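Local structure of PUA domain-containing protein (Archaeoglobus fulgidus DSM 4304, 2Q07) at residues Glu95-Val100 against Val128-Asp133; Thr142-Lys145 against Asp150-Ile153; Tyr179-Thr184 against Asn259-Phe264; Val70-Phe75 against Lys105-Lys110. The protein probably takes part in archaeosine formation on tRNA, this chain being the C-terminal part of the protein, which ends in a PUA domain likely to bind RNA. One frame throughout, in Å; residues are numbered along the deposited sequence.

Interaction 1. Residues Glu95-Val100 against Val128-Asp133; sequences EEVSFV and VERVED
Helix 94-111 and helix 123-132 draw together at S98 and R130, whose CA atoms are 7.8 Å apart, a spacing bridged mainly by the side chain of R130. R130 carries most of the contact. Its CB points toward the opposing helix, and the chain then turns sharply at chi2 (-67°), so the aliphatic part reaches V97 first and the guanidinium is folded back beside the same residue. The two side chains cross at about a right angle.

V97 meets R130 twice through one methyl. CG1 of V97 lies 3.7 Å from CG of R130, and the same CG1 stands 4.1 Å above the guanidinium plane, over its centre. That face of the charged group is thus covered by hydrocarbon. The methyl is placed there by a chi1 of 163°, which sets CG1 opposite the backbone N of V97. Farther out, S98 lies obliquely to the guanidinium, its CA 3.7 Å and its CB 3.9 Å from NH1 of R130. These are van der Waals contacts.

The polar partner of the arginine is E94, in the first turn of helix 94-111, whose OE1 forms a salt bridge with R130 NH2. Deeper between the helices, V131 packs on A101, K105 and I108. The whole is a helix-helix contact of an alpha/beta domain: helix 123-132 is the crossover of a beta-alpha-beta unit joining the neighbouring parallel strands 115-118 and 138-141, and helix 94-111 lies beside it.

Interaction 2. Residues Thr142-Lys145 against Asp150-Ile153; sequences TAEK and DESI
S152, in the first turn of helix 150-160, sits against the chain that leaves strand 138-141, its CA 5.1 Å from that of A143. This is the close, buried part of the contact. The carbonyl O of T142 receives a CA-H...O contact from S152 (CA to O 3.6 Å, angle at H 137°). OG of S152 lies over A143, 3.6 Å from its CA and 3.9 Å from its CB, while its hydrogen bond goes to the backbone O of D146 in the connecting loop. T142 turns its own hydroxyl to H119, which also packs on A143 and S152.

The outer side is quite different. E144 and E151 are both exposed and meet chiefly at their carboxylates, OE1 of E144 being 2.5 Å from OE2 of E151, which also lies 3.9 Å from E144 CG. The two planes are inclined by 50°. E151 arrives at this point as a straight, extended chain from the helix; E144 is extended beyond CG as well, after a chi1 of 63° has placed CG between its backbone N and carbonyl carbon.

Two acids this near would be expected to repel if both were charged. R155, one turn along the helix, probably offsets that: its NH1 makes a salt bridge to E151 OE2 and a long, weak ion pair with E144 OE1. The inner half therefore rests on backbone and serine contacts, whereas the outer half probably depends on R155, or on a proton held by one of the acids, to make so short an approach tolerable.

Interaction 3. Residues Tyr179-Thr184 against Asn259-Phe264; sequences YQFGIT and NDVVVF
F181, the last residue of helix 168-181, reaches V261 at the start of strand 261-265 with the far end of its ring. Its CB does not point at the strand; a chi1 of -48° sets CG opposite the carbonyl carbon, and the ring then extends to the strand. Halfway out, CB of the preceding Q180 stands 3.8 Å above one face, over the ring centre. At the rim, CE2 meets backbone and side chain together: it lies 3.7 Å from V261 O, which is at the edge in the ring plane, and 3.8 Å from V261 CB. CZ, the tip, is 3.8 Å from the same CB and 3.9 Å from CG1 of V261.

Two waters lie between the segments. One can donate to V261 O (2.6 Å) and Q180 O (3.3 Å), the other to Q180 O and, weakly, to D260 OD1.

I217 and L225 pack on F181, and M214 and L274 on V261. The arrangement is a domain interface, in which the C-terminal end of a pre-PUA helix abuts a strand of the PUA beta-barrel through a small apolar contact edged by water.

Interaction 4. Residues Val70-Phe75 against Lys105-Lys110; sequences VVPREF and KRFIEK
F107 of helix 94-111 projects toward strand 70-72 and packs on P72 and V70, the CA atoms of P72 and F107 being 7.9 Å apart. The main interaction is CH-pi. CG of P72 lies over one face of the phenyl ring, 3.7 Å from the centroid of F107 and 21° off the ring normal. It is displaced toward one side of the ring, so that it sits 3.5 Å from both CD2 and CE2 of F107. The proline and phenylalanine side chains cross at about a right angle, and the pyrrolidine meets the ring through CG and CD, with P72 CD 3.8 Å from CZ of F107.

Plain apolar contact makes up the rest. V70 CG1 comes within 3.8 Å of F107 CD1, approaching obliquely while the two side chains slide past one another in opposite directions. V70 and P72 can share the ring because both direct their side chains toward the helix, whereas the intervening V71 points away. The ring takes its place through a chi1 of -79°, with CG opposite the carbonyl carbon.

Other residues complete the setting. Y25 meets F107 edge-to-face, and L22 of helix 16-24 packs on it. P72 also begins a 3-10 turn, closed by the bond from F75 N to P72 O (2.9 Å), and its CG lies at the edge of the F75 ring. Between strand and helix, then, cohesion comes from dispersion and a weak CH-pi attraction, made in a buried setting by close shape fit rather than by directional polar bonds.

In the fold
Interactions 1 and 4 both use helix 94-111 and touch where V100 packs on V70. Interaction 4 is core and essentially apolar; interaction 1 is only partly buried and ends in charge. Interaction 2, about 21 Å from interaction 1 between centres, lies at the end of strand 138-141, at the opposite edge of the sheet from strand 70-72 of interaction 4, and passes from buried backbone to two closely spaced acids at the surface. These three belong to the DUF5591 region. Interaction 3, also buried but with waters, joins the pre-PUA and PUA regions. F75 and Y179 make a packing contact between interactions 4 and 3, linking the first domain with the helix that meets the PUA strand.

Interaction 1. Residues Glu95-Val100 against Val128-Asp133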
loop_
_atom_site.group_PDB
_atom_site.type_symbol
_atom_site.label_atom_id
_atom_site.label_comp_id
_atom_site.label_asym_id
_atom_site.label_seq_id
_atom_site.Cartn_x
_atom_site.Cartn_y
_atom_site.Cartn_z
ATOM N N GLU A 95 -14.550 6.762 21.196
ATOM C CA GLU A 95 -13.866 5.503 20.903
ATOM C C GLU A 95 -13.255 5.506 19.504
ATOM O O GLU A 95 -12.178 4.953 19.278
ATOM C CB GLU A 95 -14.840 4.330 21.014
ATOM C CG GLU A 95 -15.777 4.397 22.218
ATOM C CD GLU A 95 -17.005 5.271 21.974
ATOM O OE1 GLU A 95 -17.871 4.874 21.165
ATOM O OE2 GLU A 95 -17.104 6.356 22.588
ATOM N N GLU A 96 -13.968 6.121 18.568
ATOM C CA GLU A 96 -13.532 6.207 17.180
ATOM C C GLU A 96 -12.362 7.182 17.019
ATOM O O GLU A 96 -11.380 6.882 16.337
ATOM C CB GLU A 96 -14.714 6.637 16.308
ATOM C CG GLU A 96 -14.440 6.634 14.819
ATOM C CD GLU A 96 -15.708 6.828 14.002
ATOM O OE1 GLU A 96 -16.380 7.871 14.171
ATOM O OE2 GLU A 96 -16.035 5.933 13.194
ATOM N N VAL A 97 -12.468 8.352 17.639
ATOM C CA VAL A 97 -11.391 9.333 17.561
ATOM C C VAL A 97 -10.159 8.731 18.232
ATOM O O VAL A 97 -9.048 8.836 17.726
ATOM C CB VAL A 97 -11.768 10.659 18.270
ATOM C CG1 VAL A 97 -10.517 11.482 18.549
ATOM C CG2 VAL A 97 -12.719 11.460 17.395
ATOM N N SER A 98 -10.380 8.086 19.368
ATOM C CA SER A 98 -9.310 7.460 20.127
ATOM C C SER A 98 -8.592 6.394 19.302
ATOM O O SER A 98 -7.360 6.370 19.238
ATOM C CB SER A 98 -9.882 6.847 21.407
ATOM O OG SER A 98 -8.880 6.192 22.146
ATOM N N PHE A 99 -9.365 5.521 18.663
ATOM C CA PHE A 99 -8.802 4.456 17.841
ATOM C C PHE A 99 -8.045 4.989 16.628
ATOM O O PHE A 99 -6.938 4.538 16.341
ATOM C CB PHE A 99 -9.903 3.507 17.355
ATOM C CG PHE A 99 -9.384 2.331 16.568
ATOM C CD1 PHE A 99 -8.825 1.229 17.217
ATOM C CD2 PHE A 99 -9.448 2.325 15.180
ATOM C CE1 PHE A 99 -8.341 0.136 16.489
ATOM C CE2 PHE A 99 -8.965 1.239 14.446
ATOM C CZ PHE A 99 -8.410 0.141 15.103
ATOM N N VAL A 100 -8.637 5.937 15.904
ATOM C CA VAL A 100 -7.965 6.482 14.726
ATOM C C VAL A 100 -6.703 7.272 15.105
ATOM O O VAL A 100 -5.691 7.204 14.411
ATOM C CB VAL A 100 -8.902 7.386 13.889
ATOM C CG1 VAL A 100 -8.158 7.906 12.677
ATOM C CG2 VAL A 100 -10.120 6.603 13.432
ATOM N N VAL A 128 -6.540 14.648 14.907
ATOM C CA VAL A 128 -5.196 15.220 14.873
ATOM C C VAL A 128 -4.843 15.900 16.195
ATOM O O VAL A 128 -3.723 15.763 16.711
ATOM C CB VAL A 128 -5.075 16.237 13.717
ATOM C CG1 VAL A 128 -3.666 16.810 13.656
ATOM C CG2 VAL A 128 -5.437 15.557 12.403
ATOM N N GLU A 129 -5.801 16.629 16.751
ATOM C CA GLU A 129 -5.568 17.314 18.012
ATOM C C GLU A 129 -5.121 16.337 19.089
ATOM O O GLU A 129 -4.269 16.667 19.909
ATOM C CB GLU A 129 -6.828 18.067 18.445
ATOM C CG GLU A 129 -6.952 19.430 17.767
ATOM C CD GLU A 129 -8.318 20.051 17.943
ATOM O OE1 GLU A 129 -8.844 20.016 19.072
ATOM O OE2 GLU A 129 -8.863 20.580 16.951
ATOM N N ARG A 130 -5.680 15.129 19.073
ATOM C CA ARG A 130 -5.303 14.107 20.041
ATOM C C ARG A 130 -3.837 13.722 19.888
ATOM O O ARG A 130 -3.128 13.543 20.874
ATOM C CB ARG A 130 -6.148 12.844 19.856
ATOM C CG ARG A 130 -7.590 12.943 20.309
ATOM C CD ARG A 130 -7.704 13.101 21.829
ATOM N NE ARG A 130 -9.022 12.685 22.312
ATOM C CZ ARG A 130 -9.397 11.418 22.459
ATOM N NH1 ARG A 130 -8.554 10.437 22.172
ATOM N NH2 ARG A 130 -10.620 11.126 22.886
ATOM N N VAL A 131 -3.393 13.587 18.643
ATOM C CA VAL A 131 -2.017 13.196 18.340
ATOM C C VAL A 131 -0.996 14.313 18.560
ATOM O O VAL A 131 0.119 14.067 19.035
ATOM C CB VAL A 131 -1.882 12.722 16.879
ATOM C CG1 VAL A 131 -0.458 12.276 16.613
ATOM C CG2 VAL A 131 -2.866 11.591 16.591
ATOM N N GLU A 132 -1.374 15.535 18.200
ATOM C CA GLU A 132 -0.489 16.677 18.346
ATOM C C GLU A 132 0.173 16.717 19.715
ATOM O O GLU A 132 1.370 16.943 19.812
ATOM C CB GLU A 132 -1.256 17.980 18.121
ATOM C CG GLU A 132 -0.383 19.222 18.239
ATOM C CD GLU A 132 -1.175 20.522 18.170
ATOM O OE1 GLU A 132 -0.541 21.597 18.248
ATOM O OE2 GLU A 132 -2.421 20.475 18.045
ATOM N N ASP A 133 -0.608 16.485 20.767
ATOM C CA ASP A 133 -0.093 16.524 22.133
ATOM C C ASP A 133 0.850 15.376 22.500
ATOM O O ASP A 133 1.476 15.402 23.561
ATOM C CB ASP A 133 -1.246 16.531 23.150
ATOM C CG ASP A 133 -2.225 17.679 22.941
ATOM O OD1 ASP A 133 -1.783 18.816 22.665
ATOM O OD2 ASP A 133 -3.444 17.440 23.073
#

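Interaction 2. Residues Thr142-Lys145 against Asp150-Ile153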
loop_
_atom_site.group_PDB
_atom_site.type_symbol
_atom_site.label_atom_id
_atom_site.label_comp_id
_atom_site.label_asym_id
_atom_site.label_seq_id
_atom_site.Cartn_x
_atom_site.Cartn_y
_atom_site.Cartn_z
ATOM N N THR A 142 -4.083 24.050 8.515
ATOM C CA THR A 142 -4.223 24.946 7.371
ATOM C C THR A 142 -5.630 25.099 6.803
ATOM O O THR A 142 -5.838 25.859 5.856
ATOM C CB THR A 142 -3.291 24.492 6.228
ATOM O OG1 THR A 142 -3.485 23.093 5.985
ATOM C CG2 THR A 142 -1.828 24.735 6.597
ATOM N N ALA A 143 -6.594 24.391 7.376
ATOM C CA ALA A 143 -7.956 24.458 6.874
ATOM C C ALA A 143 -9.012 24.769 7.938
ATOM O O ALA A 143 -9.057 24.148 9.000
ATOM C CB ALA A 143 -8.300 23.154 6.175
ATOM N N GLU A 144 -9.854 25.748 7.636
ATOM C CA GLU A 144 -10.940 26.134 8.528
ATOM C C GLU A 144 -12.193 26.288 7.670
ATOM O O GLU A 144 -12.307 27.236 6.892
ATOM C CB GLU A 144 -10.618 27.454 9.247
ATOM C CG GLU A 144 -10.466 28.666 8.341
ATOM C CD GLU A 144 -10.261 29.957 9.122
ATOM O OE1 GLU A 144 -10.248 31.041 8.501
ATOM O OE2 GLU A 144 -10.109 29.888 10.361
ATOM N N LYS A 145 -13.115 25.340 7.799
ATOM C CA LYS A 145 -14.371 25.341 7.046
ATOM C C LYS A 145 -14.298 24.597 5.718
ATOM O O LYS A 145 -15.084 23.688 5.473
ATOM C CB LYS A 145 -14.856 26.769 6.751
ATOM C CG LYS A 145 -15.175 27.624 7.966
ATOM C CD LYS A 145 -15.673 28.998 7.526
ATOM C CE LYS A 145 -16.039 29.877 8.707
ATOM N NZ LYS A 145 -16.594 31.183 8.252
ATOM N N ASP A 150 -9.784 29.446 -1.262
ATOM C CA ASP A 150 -8.574 30.169 -1.655
ATOM C C ASP A 150 -7.693 30.467 -0.450
ATOM O O ASP A 150 -6.470 30.532 -0.560
ATOM C CB ASP A 150 -8.922 31.488 -2.352
ATOM C CG ASP A 150 -9.807 31.291 -3.565
ATOM O OD1 ASP A 150 -9.559 30.346 -4.346
ATOM O OD2 ASP A 150 -10.743 32.097 -3.741
ATOM N N GLU A 151 -8.325 30.656 0.700
ATOM C CA GLU A 151 -7.598 30.947 1.921
ATOM C C GLU A 151 -6.887 29.690 2.419
ATOM O O GLU A 151 -5.735 29.751 2.845
ATOM C CB GLU A 151 -8.566 31.461 2.980
ATOM C CG GLU A 151 -7.929 31.792 4.306
ATOM C CD GLU A 151 -8.929 32.391 5.279
ATOM O OE1 GLU A 151 -9.349 33.548 5.059
ATOM O OE2 GLU A 151 -9.306 31.706 6.254
ATOM N N SER A 152 -7.574 28.554 2.354
ATOM C CA SER A 152 -6.989 27.294 2.786
ATOM C C SER A 152 -5.828 26.884 1.885
ATOM O O SER A 152 -4.804 26.435 2.380
ATOM C CB SER A 152 -8.044 26.187 2.817
ATOM O OG SER A 152 -8.867 26.312 3.964
ATOM N N ILE A 153 -5.980 27.031 0.569
ATOM C CA ILE A 153 -4.887 26.666 -0.326
ATOM C C ILE A 153 -3.687 27.610 -0.159
ATOM O O ILE A 153 -2.541 27.198 -0.348
ATOM C CB ILE A 153 -5.317 26.635 -1.811
ATOM C CG1 ILE A 153 -5.800 28.013 -2.258
ATOM C CG2 ILE A 153 -6.405 25.573 -2.009
ATOM C CD1 ILE A 153 -6.033 28.124 -3.765
#

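Interaction 3. Residues Tyr179-Thr184 against Asn259-Phe264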
loop_
_atom_site.group_PDB
_atom_site.type_symbol
_atom_site.label_atom_id
_atom_site.label_comp_id
_atom_site.label_asym_id
_atom_site.label_seq_id
_atom_site.Cartn_x
_atom_site.Cartn_y
_atom_site.Cartn_z
ATOM N N TYR A 179 5.090 -4.355 0.934
ATOM C CA TYR A 179 3.952 -4.856 1.693
ATOM C C TYR A 179 3.724 -6.362 1.451
ATOM O O TYR A 179 3.751 -7.176 2.377
ATOM C CB TYR A 179 2.693 -4.073 1.287
ATOM C CG TYR A 179 1.460 -4.387 2.103
ATOM C CD1 TYR A 179 1.123 -3.615 3.215
ATOM C CD2 TYR A 179 0.642 -5.472 1.780
ATOM C CE1 TYR A 179 0.010 -3.912 3.986
ATOM C CE2 TYR A 179 -0.480 -5.782 2.549
ATOM C CZ TYR A 179 -0.785 -4.996 3.652
ATOM O OH TYR A 179 -1.868 -5.300 4.434
ATOM N N GLN A 180 3.514 -6.717 0.190
ATOM C CA GLN A 180 3.236 -8.099 -0.203
ATOM C C GLN A 180 4.374 -9.107 -0.156
ATOM O O GLN A 180 4.154 -10.260 0.208
ATOM C CB GLN A 180 2.646 -8.115 -1.610
ATOM C CG GLN A 180 1.359 -7.337 -1.745
ATOM C CD GLN A 180 0.933 -7.186 -3.186
ATOM O OE1 GLN A 180 0.822 -8.169 -3.914
ATOM N NE2 GLN A 180 0.680 -5.953 -3.603
ATOM N N PHE A 181 5.582 -8.684 -0.509
ATOM C CA PHE A 181 6.714 -9.608 -0.550
ATOM C C PHE A 181 7.937 -9.221 0.265
ATOM O O PHE A 181 8.883 -10.005 0.364
ATOM C CB PHE A 181 7.150 -9.811 -2.008
ATOM C CG PHE A 181 6.018 -10.106 -2.943
ATOM C CD1 PHE A 181 5.636 -9.171 -3.904
ATOM C CD2 PHE A 181 5.320 -11.306 -2.857
ATOM C CE1 PHE A 181 4.580 -9.421 -4.763
ATOM C CE2 PHE A 181 4.253 -11.572 -3.717
ATOM C CZ PHE A 181 3.883 -10.627 -4.671
ATOM N N GLY A 182 7.941 -8.022 0.839
ATOM C CA GLY A 182 9.085 -7.612 1.625
ATOM C C GLY A 182 10.312 -7.397 0.765
ATOM O O GLY A 182 11.436 -7.624 1.215
ATOM N N ILE A 183 10.104 -6.984 -0.485
ATOM C CA ILE A 183 11.216 -6.704 -1.395
ATOM C C ILE A 183 10.879 -5.434 -2.168
ATOM O O ILE A 183 9.794 -4.864 -2.012
ATOM C CB ILE A 183 11.443 -7.827 -2.460
ATOM C CG1 ILE A 183 10.369 -7.745 -3.554
ATOM C CG2 ILE A 183 11.430 -9.208 -1.808
ATOM C CD1 ILE A 183 10.518 -8.805 -4.643
ATOM N N THR A 184 11.816 -5.000 -3.004
ATOM C CA THR A 184 11.600 -3.843 -3.848
ATOM C C THR A 184 12.207 -4.149 -5.212
ATOM O O THR A 184 12.960 -5.109 -5.357
ATOM C CB THR A 184 12.238 -2.564 -3.275
ATOM O OG1 THR A 184 11.739 -1.436 -4.006
ATOM C CG2 THR A 184 13.760 -2.609 -3.383
ATOM N N ASN A 259 -5.111 -15.252 1.002
ATOM C CA ASN A 259 -5.038 -14.412 -0.199
ATOM C C ASN A 259 -3.655 -13.911 -0.633
ATOM O O ASN A 259 -3.558 -12.919 -1.352
ATOM C CB ASN A 259 -5.981 -13.207 -0.055
ATOM C CG ASN A 259 -6.626 -12.802 -1.378
ATOM O OD1 ASN A 259 -7.310 -11.779 -1.463
ATOM N ND2 ASN A 259 -6.420 -13.611 -2.413
ATOM N N ASP A 260 -2.588 -14.588 -0.221
ATOM C CA ASP A 260 -1.246 -14.166 -0.617
ATOM C C ASP A 260 -0.862 -14.652 -2.009
ATOM O O ASP A 260 -1.309 -15.711 -2.453
ATOM C CB ASP A 260 -0.192 -14.678 0.376
ATOM C CG ASP A 260 -0.054 -13.788 1.592
ATOM O OD1 ASP A 260 -0.591 -12.658 1.564
ATOM O OD2 ASP A 260 0.602 -14.213 2.569
ATOM N N VAL A 261 -0.045 -13.862 -2.699
ATOM C CA VAL A 261 0.444 -14.251 -4.012
ATOM C C VAL A 261 1.639 -15.143 -3.690
ATOM O O VAL A 261 2.535 -14.751 -2.929
ATOM C CB VAL A 261 0.923 -13.037 -4.851
ATOM C CG1 VAL A 261 1.632 -13.517 -6.114
ATOM C CG2 VAL A 261 -0.257 -12.170 -5.236
ATOM N N VAL A 262 1.640 -16.348 -4.245
ATOM C CA VAL A 262 2.721 -17.283 -3.996
ATOM C C VAL A 262 3.335 -17.747 -5.307
ATOM O O VAL A 262 2.738 -17.616 -6.371
ATOM C CB VAL A 262 2.224 -18.522 -3.204
ATOM C CG1 VAL A 262 1.604 -18.081 -1.879
ATOM C CG2 VAL A 262 1.223 -19.314 -4.030
ATOM N N VAL A 263 4.545 -18.283 -5.219
ATOM C CA VAL A 263 5.246 -18.785 -6.381
ATOM C C VAL A 263 5.426 -20.282 -6.182
ATOM O O VAL A 263 6.185 -20.707 -5.307
ATOM C CB VAL A 263 6.627 -18.120 -6.527
ATOM C CG1 VAL A 263 7.407 -18.779 -7.650
ATOM C CG2 VAL A 263 6.459 -16.627 -6.782
ATOM N N PHE A 264 4.710 -21.075 -6.977
ATOM C CA PHE A 264 4.796 -22.530 -6.900
ATOM C C PHE A 264 5.850 -23.030 -7.886
ATOM O O PHE A 264 6.226 -22.309 -8.811
ATOM C CB PHE A 264 3.429 -23.159 -7.207
ATOM C CG PHE A 264 2.896 -22.843 -8.582
ATOM C CD1 PHE A 264 3.306 -23.579 -9.697
ATOM C CD2 PHE A 264 1.977 -21.815 -8.760
ATOM C CE1 PHE A 264 2.805 -23.296 -10.970
ATOM C CE2 PHE A 264 1.470 -21.518 -10.019
ATOM C CZ PHE A 264 1.884 -22.261 -11.133
HETATM O O HOH W 1 2.479 -12.641 -1.341
HETATM O O HOH W 2 1.727 -11.220 1.589
#

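Interaction 4. Residues Val70-Phe75 against Lys105-Lys110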
loop_
_atom_site.group_PDB
_atom_site.type_symbol
_atom_site.label_atom_id
_atom_site.label_comp_id
_atom_site.label_asym_id
_atom_site.label_seq_id
_atom_site.Cartn_x
_atom_site.Cartn_y
_atom_site.Cartn_z
ATOM N N VAL A 70 -6.502 4.449 8.703
ATOM C CA VAL A 70 -5.593 5.567 8.563
ATOM C C VAL A 70 -4.753 5.034 7.408
ATOM O O VAL A 70 -4.202 3.937 7.511
ATOM C CB VAL A 70 -4.702 5.721 9.793
ATOM C CG1 VAL A 70 -3.639 6.769 9.513
ATOM C CG2 VAL A 70 -5.551 6.097 11.012
ATOM N N VAL A 71 -4.637 5.796 6.327
ATOM C CA VAL A 71 -3.925 5.305 5.152
ATOM C C VAL A 71 -2.837 6.154 4.502
ATOM O O VAL A 71 -3.120 7.199 3.933
ATOM C CB VAL A 71 -4.937 4.975 4.023
ATOM C CG1 VAL A 71 -4.219 4.339 2.840
ATOM C CG2 VAL A 71 -6.027 4.056 4.555
ATOM N N PRO A 72 -1.574 5.716 4.594
ATOM C CA PRO A 72 -0.525 6.501 3.953
ATOM C C PRO A 72 -0.847 6.397 2.457
ATOM O O PRO A 72 -1.263 5.336 1.976
ATOM C CB PRO A 72 0.750 5.739 4.322
ATOM C CG PRO A 72 0.421 5.215 5.700
ATOM C CD PRO A 72 -0.998 4.723 5.524
ATOM N N ARG A 73 -0.673 7.485 1.732
ATOM C CA ARG A 73 -0.966 7.490 0.306
ATOM C C ARG A 73 -0.358 6.301 -0.453
ATOM O O ARG A 73 -0.935 5.817 -1.427
ATOM C CB ARG A 73 -0.480 8.798 -0.311
ATOM C CG ARG A 73 -0.556 8.840 -1.834
ATOM C CD ARG A 73 -1.359 10.033 -2.298
ATOM N NE ARG A 73 -2.788 9.788 -2.189
ATOM C CZ ARG A 73 -3.709 10.730 -2.017
ATOM N NH1 ARG A 73 -3.366 12.010 -1.920
ATOM N NH2 ARG A 73 -4.983 10.381 -1.958
ATOM N N GLU A 74 0.792 5.823 0.014
ATOM C CA GLU A 74 1.493 4.709 -0.634
ATOM C C GLU A 74 0.769 3.369 -0.587
ATOM O O GLU A 74 1.091 2.464 -1.353
ATOM C CB GLU A 74 2.883 4.534 -0.022
ATOM C CG GLU A 74 3.843 5.698 -0.269
ATOM C CD GLU A 74 3.577 6.912 0.610
ATOM O OE1 GLU A 74 2.672 6.875 1.470
ATOM O OE2 GLU A 74 4.294 7.911 0.442
ATOM N N PHE A 75 -0.199 3.235 0.311
ATOM C CA PHE A 75 -0.936 1.987 0.431
ATOM C C PHE A 75 -2.386 2.136 -0.020
ATOM O O PHE A 75 -3.180 1.218 0.151
ATOM C CB PHE A 75 -0.918 1.498 1.887
ATOM C CG PHE A 75 0.466 1.342 2.476
ATOM C CD1 PHE A 75 0.922 2.221 3.456
ATOM C CD2 PHE A 75 1.305 0.304 2.062
ATOM C CE1 PHE A 75 2.190 2.073 4.017
ATOM C CE2 PHE A 75 2.578 0.143 2.618
ATOM C CZ PHE A 75 3.022 1.031 3.602
ATOM N N LYS A 105 -0.964 8.271 14.944
ATOM C CA LYS A 105 0.244 8.604 15.689
ATOM C C LYS A 105 1.388 7.666 15.326
ATOM O O LYS A 105 2.531 8.096 15.187
ATOM C CB LYS A 105 0.018 8.526 17.205
ATOM C CG LYS A 105 1.286 8.902 17.978
ATOM C CD LYS A 105 1.061 9.168 19.456
ATOM C CE LYS A 105 0.997 7.893 20.266
ATOM N NZ LYS A 105 1.066 8.196 21.723
ATOM N N ARG A 106 1.071 6.379 15.194
ATOM C CA ARG A 106 2.071 5.376 14.843
ATOM C C ARG A 106 2.745 5.661 13.519
ATOM O O ARG A 106 3.959 5.549 13.406
ATOM C CB ARG A 106 1.431 3.993 14.809
ATOM C CG ARG A 106 0.813 3.635 16.134
ATOM C CD ARG A 106 0.660 2.150 16.299
ATOM N NE ARG A 106 0.037 1.839 17.578
ATOM C CZ ARG A 106 -0.037 0.618 18.088
ATOM N NH1 ARG A 106 0.479 -0.410 17.423
ATOM N NH2 ARG A 106 -0.632 0.426 19.258
ATOM N N PHE A 107 1.961 6.035 12.512
ATOM C CA PHE A 107 2.521 6.347 11.201
ATOM C C PHE A 107 3.358 7.629 11.231
ATOM O O PHE A 107 4.396 7.717 10.587
ATOM C CB PHE A 107 1.407 6.481 10.161
ATOM C CG PHE A 107 0.880 5.160 9.666
ATOM C CD1 PHE A 107 -0.421 4.763 9.953
ATOM C CD2 PHE A 107 1.677 4.328 8.891
ATOM C CE1 PHE A 107 -0.921 3.559 9.472
ATOM C CE2 PHE A 107 1.185 3.115 8.401
ATOM C CZ PHE A 107 -0.113 2.731 8.691
ATOM N N ILE A 108 2.896 8.621 11.981
ATOM C CA ILE A 108 3.618 9.880 12.094
ATOM C C ILE A 108 4.965 9.640 12.785
ATOM O O ILE A 108 5.999 10.133 12.338
ATOM C CB ILE A 108 2.816 10.903 12.921
ATOM C CG1 ILE A 108 1.639 11.425 12.100
ATOM C CG2 ILE A 108 3.730 12.058 13.383
ATOM C CD1 ILE A 108 0.741 12.372 12.903
ATOM N N GLU A 109 4.950 8.878 13.872
ATOM C CA GLU A 109 6.184 8.603 14.602
ATOM C C GLU A 109 7.117 7.645 13.846
ATOM O O GLU A 109 8.334 7.800 13.878
ATOM C CB GLU A 109 5.842 8.102 16.013
ATOM C CG GLU A 109 5.242 9.236 16.866
ATOM C CD GLU A 109 5.074 8.909 18.347
ATOM O OE1 GLU A 109 5.328 9.820 19.169
ATOM O OE2 GLU A 109 4.685 7.766 18.695
ATOM N N LYS A 110 6.545 6.673 13.145
ATOM C CA LYS A 110 7.351 5.741 12.359
ATOM C C LYS A 110 8.004 6.513 11.213
ATOM O O LYS A 110 9.152 6.267 10.854
ATOM C CB LYS A 110 6.478 4.619 11.777
ATOM C CG LYS A 110 7.187 3.778 10.704
ATOM C CD LYS A 110 8.359 2.999 11.290
ATOM C CE LYS A 110 9.260 2.401 10.199
ATOM N NZ LYS A 110 8.580 1.385 9.339
#